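Local structure of probable amidase (Thermus thermophilus, 2DC0) at residues Gly373-Gly376 against His377-Phe381; Ala380-Thr383 against Leu384-Pro387; Ala137-Pro140 against Ser141-Ala144. The protein belongs to the amidase family, whose members have an alpha/beta fold built on a mixed central sheet with helices packed around it. One frame throughout, in Å; residues are numbered along the deposited sequence.

How the contacts relate
Contact 3 comes first along the chain. It lies in the loop between strand 110-115 and helix 149-157. Contacts 1 and 2 come much later and overlap in sequence, sharing Ala380 and Phe381. Contact 1 takes the chain from strand 373-376 into helix 377-382. Contact 2 takes it from that helix towards helix 386-390. The centres of contacts 1 and 2 are about 10 Å apart. The centre of contact 3 lies about 19 Å from that of contact 1 and about 20 Å from that of contact 2. Contacts 1 and 3 still touch, because His377 NE2 probably hydrogen-bonds Gln143 OE1. Two distant parts of the sequence are joined there.

Contact 1: Gly373-Gly376 against His377-Phe381; sequences GRKG and HREAF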
loop_
_atom_site.group_PDB
_atom_site.type_symbol
_atom_site.label_atom_id
_atom_site.label_comp_id
_atom_site.label_asym_id
_atom_site.label_seq_id
_atom_site.Cartn_x
_atom_site.Cartn_y
_atom_site.Cartn_z
ATOM N N GLY A 373 12.851 23.682 18.254
ATOM C CA GLY A 373 14.069 23.414 18.999
ATOM C C GLY A 373 15.090 22.614 18.210
ATOM O O GLY A 373 14.870 22.305 17.039
ATOM N N ARG A 374 16.206 22.271 18.847
ATOM C CA ARG A 374 17.257 21.510 18.178
ATOM C C ARG A 374 16.767 20.127 17.781
ATOM O O ARG A 374 15.891 19.560 18.428
ATOM C CB ARG A 374 18.490 21.373 19.079
ATOM C CG ARG A 374 19.003 22.690 19.637
ATOM C CD ARG A 374 20.489 22.618 19.966
ATOM N NE ARG A 374 21.303 22.510 18.757
ATOM C CZ ARG A 374 21.356 23.437 17.804
ATOM N NH1 ARG A 374 20.642 24.552 17.914
ATOM N NH2 ARG A 374 22.120 23.249 16.736
ATOM N N LYS A 375 17.342 19.581 16.718
ATOM C CA LYS A 375 16.944 18.263 16.252
ATOM C C LYS A 375 18.093 17.650 15.462
ATOM O O LYS A 375 18.827 18.360 14.775
ATOM C CB LYS A 375 15.705 18.380 15.354
ATOM C CG LYS A 375 14.836 17.131 15.312
ATOM C CD LYS A 375 14.079 16.950 16.623
ATOM C CE LYS A 375 13.270 15.655 16.629
ATOM N NZ LYS A 375 12.288 15.604 15.505
ATOM N N GLY A 376 18.254 16.337 15.569
ATOM C CA GLY A 376 19.310 15.677 14.829
ATOM C C GLY A 376 19.079 15.919 13.348
ATOM O O GLY A 376 17.934 15.997 12.904
ATOM N N HIS A 377 20.167 16.035 12.590
ATOM C CA HIS A 377 20.123 16.287 11.150
ATOM C C HIS A 377 19.273 15.284 10.369
ATOM O O HIS A 377 18.396 15.675 9.598
ATOM C CB HIS A 377 21.552 16.300 10.588
ATOM C CG HIS A 377 21.633 16.593 9.117
ATOM N ND1 HIS A 377 21.205 15.706 8.152
ATOM C CD2 HIS A 377 22.115 17.669 8.450
ATOM C CE1 HIS A 377 21.421 16.222 6.954
ATOM N NE2 HIS A 377 21.972 17.413 7.107
ATOM N N ARG A 378 19.531 13.995 10.567
ATOM C CA ARG A 378 18.790 12.963 9.852
ATOM C C ARG A 378 17.284 13.068 10.023
ATOM O O ARG A 378 16.552 13.145 9.039
ATOM C CB ARG A 378 19.252 11.563 10.276
ATOM C CG ARG A 378 18.479 10.433 9.584
ATOM C CD ARG A 378 19.163 9.076 9.751
ATOM N NE ARG A 378 18.495 8.033 8.977
ATOM C CZ ARG A 378 17.439 7.341 9.399
ATOM N NH1 ARG A 378 16.922 7.568 10.597
ATOM N NH2 ARG A 378 16.886 6.427 8.617
ATOM N N GLU A 379 16.820 13.080 11.268
ATOM C CA GLU A 379 15.390 13.152 11.522
ATOM C C GLU A 379 14.773 14.452 11.012
ATOM O O GLU A 379 13.636 14.459 10.550
ATOM C CB GLU A 379 15.096 12.959 13.020
ATOM C CG GLU A 379 13.603 12.964 13.364
ATOM C CD GLU A 379 13.296 12.331 14.717
ATOM O OE1 GLU A 379 14.049 12.579 15.682
ATOM O OE2 GLU A 379 12.289 11.597 14.817
ATOM N N ALA A 380 15.515 15.552 11.082
ATOM C CA ALA A 380 14.984 16.822 10.595
ATOM C C ALA A 380 14.830 16.829 9.067
ATOM O O ALA A 380 13.825 17.316 8.543
ATOM C CB ALA A 380 15.889 17.974 11.026
ATOM N N PHE A 381 15.811 16.264 8.364
ATOM C CA PHE A 381 15.824 16.247 6.897
ATOM C C PHE A 381 15.290 15.024 6.163
ATOM O O PHE A 381 15.282 15.003 4.931
ATOM C CB PHE A 381 17.242 16.496 6.391
ATOM C CG PHE A 381 17.701 17.912 6.542
ATOM C CD1 PHE A 381 17.289 18.887 5.641
ATOM C CD2 PHE A 381 18.562 18.269 7.575
ATOM C CE1 PHE A 381 17.730 20.203 5.763
ATOM C CE2 PHE A 381 19.010 19.578 7.709
ATOM C CZ PHE A 381 18.595 20.549 6.801
#
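The end of Lys375 lies over one face of the Glu379 carboxylate, and the two side chains cross at a slant. Lys375 CE is 3.3 Å from Glu379 OE1, and Lys375 NZ forms a salt bridge to the same oxygen at 3.5 Å. The second flat group is the ring of His377. Phe381 CD2 sits over the centre of one face, 3.5 Å above its plane. His377 NE2 is hydrogen-bonded to Gln143 OE1. Lys375 CG is anti to the backbone N (chi1 -154°), and bends at chi2 and chi4 bring the ammonium round to Glu379.

Strand 373-376 pairs with strand 367-370 in a two-stranded antiparallel sheet. It leads directly, with a sharp change of direction, into helix 377-382; the axes of the two short segments stand at 101°. Gly376 is the N-cap residue. Its carbonyl O accepts Ala380 N at 3.1 Å, which starts the first helical turn. The next bond of the helix runs from Phe381 N to His377 O. The methyl of Ala380 also faces the strand, with CB 3.4 Å from Gly376 O. Ala380 also touches Val368 of strand 367-370.

Contact 2: Ala380-Thr383 against Leu384-Pro387; sequences AFIT and LTLP
Leu384 comes first: its CG lies 4.5 Å from Ala380 O, and its side chain packs against Pro357. Thr385 comes next. Its N makes a weak hydrogen bond to Ile382 O, at 3.2 Å and 134°. The hydroxyl of Thr385 is hydrogen-bonded to Gly169 O, and Ile382 CD1 lies 4.1 Å from Thr385 OG1. Leu386 gives the firmer bond: its N meets Ile382 O at 2.9 Å, almost straight at 170° and close to the line of the carbonyl. Leu386 CG stands between its backbone N and carbonyl carbon (chi1 69°). This brings CD2 back over the turn, 3.6 Å from Ile382 CG2, and the two side chains cross at about a right angle. Tyr285 and Val281 of helix 281-296 also touch Leu386. Pro387 has no N-H to offer. Its ring CD instead packs 3.3 Å from Thr383 O.

The turn thus joins helix 377-382 to helix 386-390. Two N-H groups share Ile382 O inside a buried, largely apolar setting. Both threonine hydroxyls are met by backbone carbonyls, Thr383 by Glu379 O and Thr385 by Gly169 O. Thr385 O is met by Arg173 NH1, so these polar atoms have partners despite their burial.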
loop_
_atom_site.group_PDB
_atom_site.type_symbol
_atom_site.label_atom_id
_atom_site.label_comp_id
_atom_site.label_asym_id
_atom_site.label_seq_id
_atom_site.Cartn_x
_atom_site.Cartn_y
_atom_site.Cartn_z
ATOM N N ALA A 380 15.515 15.552 11.082
ATOM C CA ALA A 380 14.984 16.822 10.595
ATOM C C ALA A 380 14.830 16.829 9.067
ATOM O O ALA A 380 13.825 17.316 8.543
ATOM C CB ALA A 380 15.889 17.974 11.026
ATOM N N PHE A 381 15.811 16.264 8.364
ATOM C CA PHE A 381 15.824 16.247 6.897
ATOM C C PHE A 381 15.290 15.024 6.163
ATOM O O PHE A 381 15.282 15.003 4.931
ATOM C CB PHE A 381 17.242 16.496 6.391
ATOM C CG PHE A 381 17.701 17.912 6.542
ATOM C CD1 PHE A 381 17.289 18.887 5.641
ATOM C CD2 PHE A 381 18.562 18.269 7.575
ATOM C CE1 PHE A 381 17.730 20.203 5.763
ATOM C CE2 PHE A 381 19.010 19.578 7.709
ATOM C CZ PHE A 381 18.595 20.549 6.801
ATOM N N ILE A 382 14.905 13.973 6.841
ATOM C CA ILE A 382 14.312 12.809 6.199
ATOM C C ILE A 382 12.827 12.643 6.531
ATOM O O ILE A 382 12.062 12.079 5.746
ATOM C CB ILE A 382 15.101 11.522 6.583
ATOM C CG1 ILE A 382 14.975 10.477 5.481
ATOM C CG2 ILE A 382 14.594 10.961 7.902
ATOM C CD1 ILE A 382 15.712 10.835 4.218
ATOM N N THR A 383 12.414 13.163 7.682
ATOM C CA THR A 383 11.022 13.042 8.111
ATOM C C THR A 383 9.993 13.610 7.136
ATOM O O THR A 383 8.911 13.042 6.977
ATOM C CB THR A 383 10.801 13.714 9.485
ATOM O OG1 THR A 383 11.689 13.135 10.450
ATOM C CG2 THR A 383 9.368 13.506 9.954
ATOM N N LEU A 384 10.298 14.735 6.448
ATOM C CA LEU A 384 9.387 15.368 5.499
ATOM C C LEU A 384 9.182 14.575 4.208
ATOM O O LEU A 384 8.117 14.632 3.593
ATOM C CB LEU A 384 9.895 16.766 5.140
ATOM C CG LEU A 384 9.976 17.744 6.313
ATOM C CD1 LEU A 384 10.558 19.061 5.837
ATOM C CD2 LEU A 384 8.596 17.940 6.917
ATOM N N THR A 385 10.196 13.828 3.803
ATOM C CA THR A 385 10.113 13.070 2.563
ATOM C C THR A 385 9.800 11.581 2.671
ATOM O O THR A 385 9.065 11.036 1.844
ATOM C CB THR A 385 11.419 13.219 1.770
ATOM O OG1 THR A 385 12.534 12.945 2.631
ATOM C CG2 THR A 385 11.550 14.640 1.226
ATOM N N LEU A 386 10.331 10.921 3.690
ATOM C CA LEU A 386 10.144 9.480 3.817
ATOM C C LEU A 386 8.736 8.871 3.746
ATOM O O LEU A 386 8.576 7.757 3.257
ATOM C CB LEU A 386 10.869 8.984 5.084
ATOM C CG LEU A 386 10.362 9.362 6.487
ATOM C CD1 LEU A 386 9.165 8.497 6.843
ATOM C CD2 LEU A 386 11.491 9.130 7.511
ATOM N N PRO A 387 7.697 9.587 4.208
ATOM C CA PRO A 387 6.356 8.990 4.146
ATOM C C PRO A 387 5.888 8.614 2.744
ATOM O O PRO A 387 5.290 7.559 2.538
ATOM C CB PRO A 387 5.461 10.075 4.753
ATOM C CG PRO A 387 6.396 10.836 5.657
ATOM C CD PRO A 387 7.639 10.931 4.807
#

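Contact 3: Ala137-Pro140 against Ser141-Ala144; sequences AVDP and SRQA
Asp139 lays its carboxylate alongside the start of the Arg142 side chain, with OD2 3.6 Å from Arg142 CG. The two side chains approach at a slant, and their carboxylate and guanidinium planes are 38° apart. Asp139 OD2 is 3.9 Å from Arg142 NE, a long salt bridge. OD2 stands off the guanidinium plane, where the N-H groups are not directed, so charge alone draws the two together. The guanidinium has firmer partners: Arg142 NH1 bonds Ala360 O, and NH2 forms a salt bridge to Glu404 OE1.

The other oxygen of Asp139 does the directed work. Asp139 OD1 accepts the hydroxyl of Ser141, with OG at 2.6 Å, and also the backbone N of Ser141 at 2.9 Å. Both donors come from the same face of the carboxylate, and each is about 40° out of its plane. The first torsion of Ser141 (chi1 66°) places OG between its backbone N and carbonyl carbon, close to the N-H that binds the same oxygen. Asp139 CG is anti to its own backbone N, which turns the carboxylate towards these donors. Two bonds from one residue probably restrict the rotation of the aspartate.

The backbone closes the same turn. Arg142 N donates to Asp139 O at 2.9 Å, tilted above the carbonyl plane. Pro140 fills the second position of the turn, and its O binds Arg135 NH1. The residues together form a type I beta turn from Asp139 to Arg142, with an Asx turn made by Asp139 OD1 and Ser141 N, in the surface loop that leads to helix 149-157.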
loop_
_atom_site.group_PDB
_atom_site.type_symbol
_atom_site.label_atom_id
_atom_site.label_comp_id
_atom_site.label_asym_id
_atom_site.label_seq_id
_atom_site.Cartn_x
_atom_site.Cartn_y
_atom_site.Cartn_z
ATOM N N ALA A 137 25.890 22.771 -5.286
ATOM C CA ALA A 137 26.096 23.531 -6.513
ATOM C C ALA A 137 26.156 25.044 -6.296
ATOM O O ALA A 137 26.915 25.736 -6.963
ATOM C CB ALA A 137 24.984 23.195 -7.510
ATOM N N VAL A 138 25.357 25.551 -5.363
ATOM C CA VAL A 138 25.318 26.988 -5.096
ATOM C C VAL A 138 26.400 27.482 -4.137
ATOM O O VAL A 138 26.955 28.569 -4.319
ATOM C CB VAL A 138 23.935 27.402 -4.546
ATOM C CG1 VAL A 138 23.917 28.890 -4.224
ATOM C CG2 VAL A 138 22.858 27.078 -5.575
ATOM N N ASP A 139 26.702 26.684 -3.122
ATOM C CA ASP A 139 27.708 27.050 -2.131
ATOM C C ASP A 139 28.471 25.784 -1.753
ATOM O O ASP A 139 27.936 24.910 -1.072
ATOM C CB ASP A 139 26.998 27.648 -0.906
ATOM C CG ASP A 139 27.954 28.103 0.174
ATOM O OD1 ASP A 139 29.138 27.711 0.129
ATOM O OD2 ASP A 139 27.509 28.846 1.083
ATOM N N PRO A 140 29.740 25.673 -2.188
ATOM C CA PRO A 140 30.583 24.509 -1.905
ATOM C C PRO A 140 30.864 24.240 -0.427
ATOM O O PRO A 140 31.419 23.196 -0.084
ATOM C CB PRO A 140 31.851 24.803 -2.706
ATOM C CG PRO A 140 31.937 26.300 -2.637
ATOM C CD PRO A 140 30.510 26.710 -2.901
ATOM N N SER A 141 30.478 25.168 0.447
ATOM C CA SER A 141 30.684 24.984 1.883
ATOM C C SER A 141 29.466 24.298 2.489
ATOM O O SER A 141 29.487 23.894 3.651
ATOM C CB SER A 141 30.915 26.337 2.583
ATOM O OG SER A 141 29.750 27.152 2.543
ATOM N N ARG A 142 28.404 24.175 1.694
ATOM C CA ARG A 142 27.158 23.548 2.148
ATOM C C ARG A 142 27.003 22.141 1.570
ATOM O O ARG A 142 27.584 21.809 0.532
ATOM C CB ARG A 142 25.941 24.384 1.725
ATOM C CG ARG A 142 25.919 25.844 2.203
ATOM C CD ARG A 142 25.862 25.961 3.720
ATOM N NE ARG A 142 25.686 27.338 4.185
ATOM C CZ ARG A 142 24.508 27.932 4.382
ATOM N NH1 ARG A 142 23.378 27.279 4.152
ATOM N NH2 ARG A 142 24.454 29.179 4.839
ATOM N N GLN A 143 26.205 21.322 2.246
ATOM C CA GLN A 143 25.960 19.951 1.814
ATOM C C GLN A 143 25.195 19.895 0.494
ATOM O O GLN A 143 24.256 20.662 0.270
ATOM C CB GLN A 143 25.145 19.183 2.870
ATOM C CG GLN A 143 25.770 19.119 4.272
ATOM C CD GLN A 143 24.904 18.346 5.267
ATOM O OE1 GLN A 143 23.679 18.448 5.244
ATOM N NE2 GLN A 143 25.540 17.594 6.158
ATOM N N ALA A 144 25.622 18.990 -0.389
ATOM C CA ALA A 144 24.933 18.785 -1.655
ATOM C C ALA A 144 23.750 17.921 -1.238
ATOM O O ALA A 144 22.757 17.794 -1.956
ATOM C CB ALA A 144 25.818 18.015 -2.625
#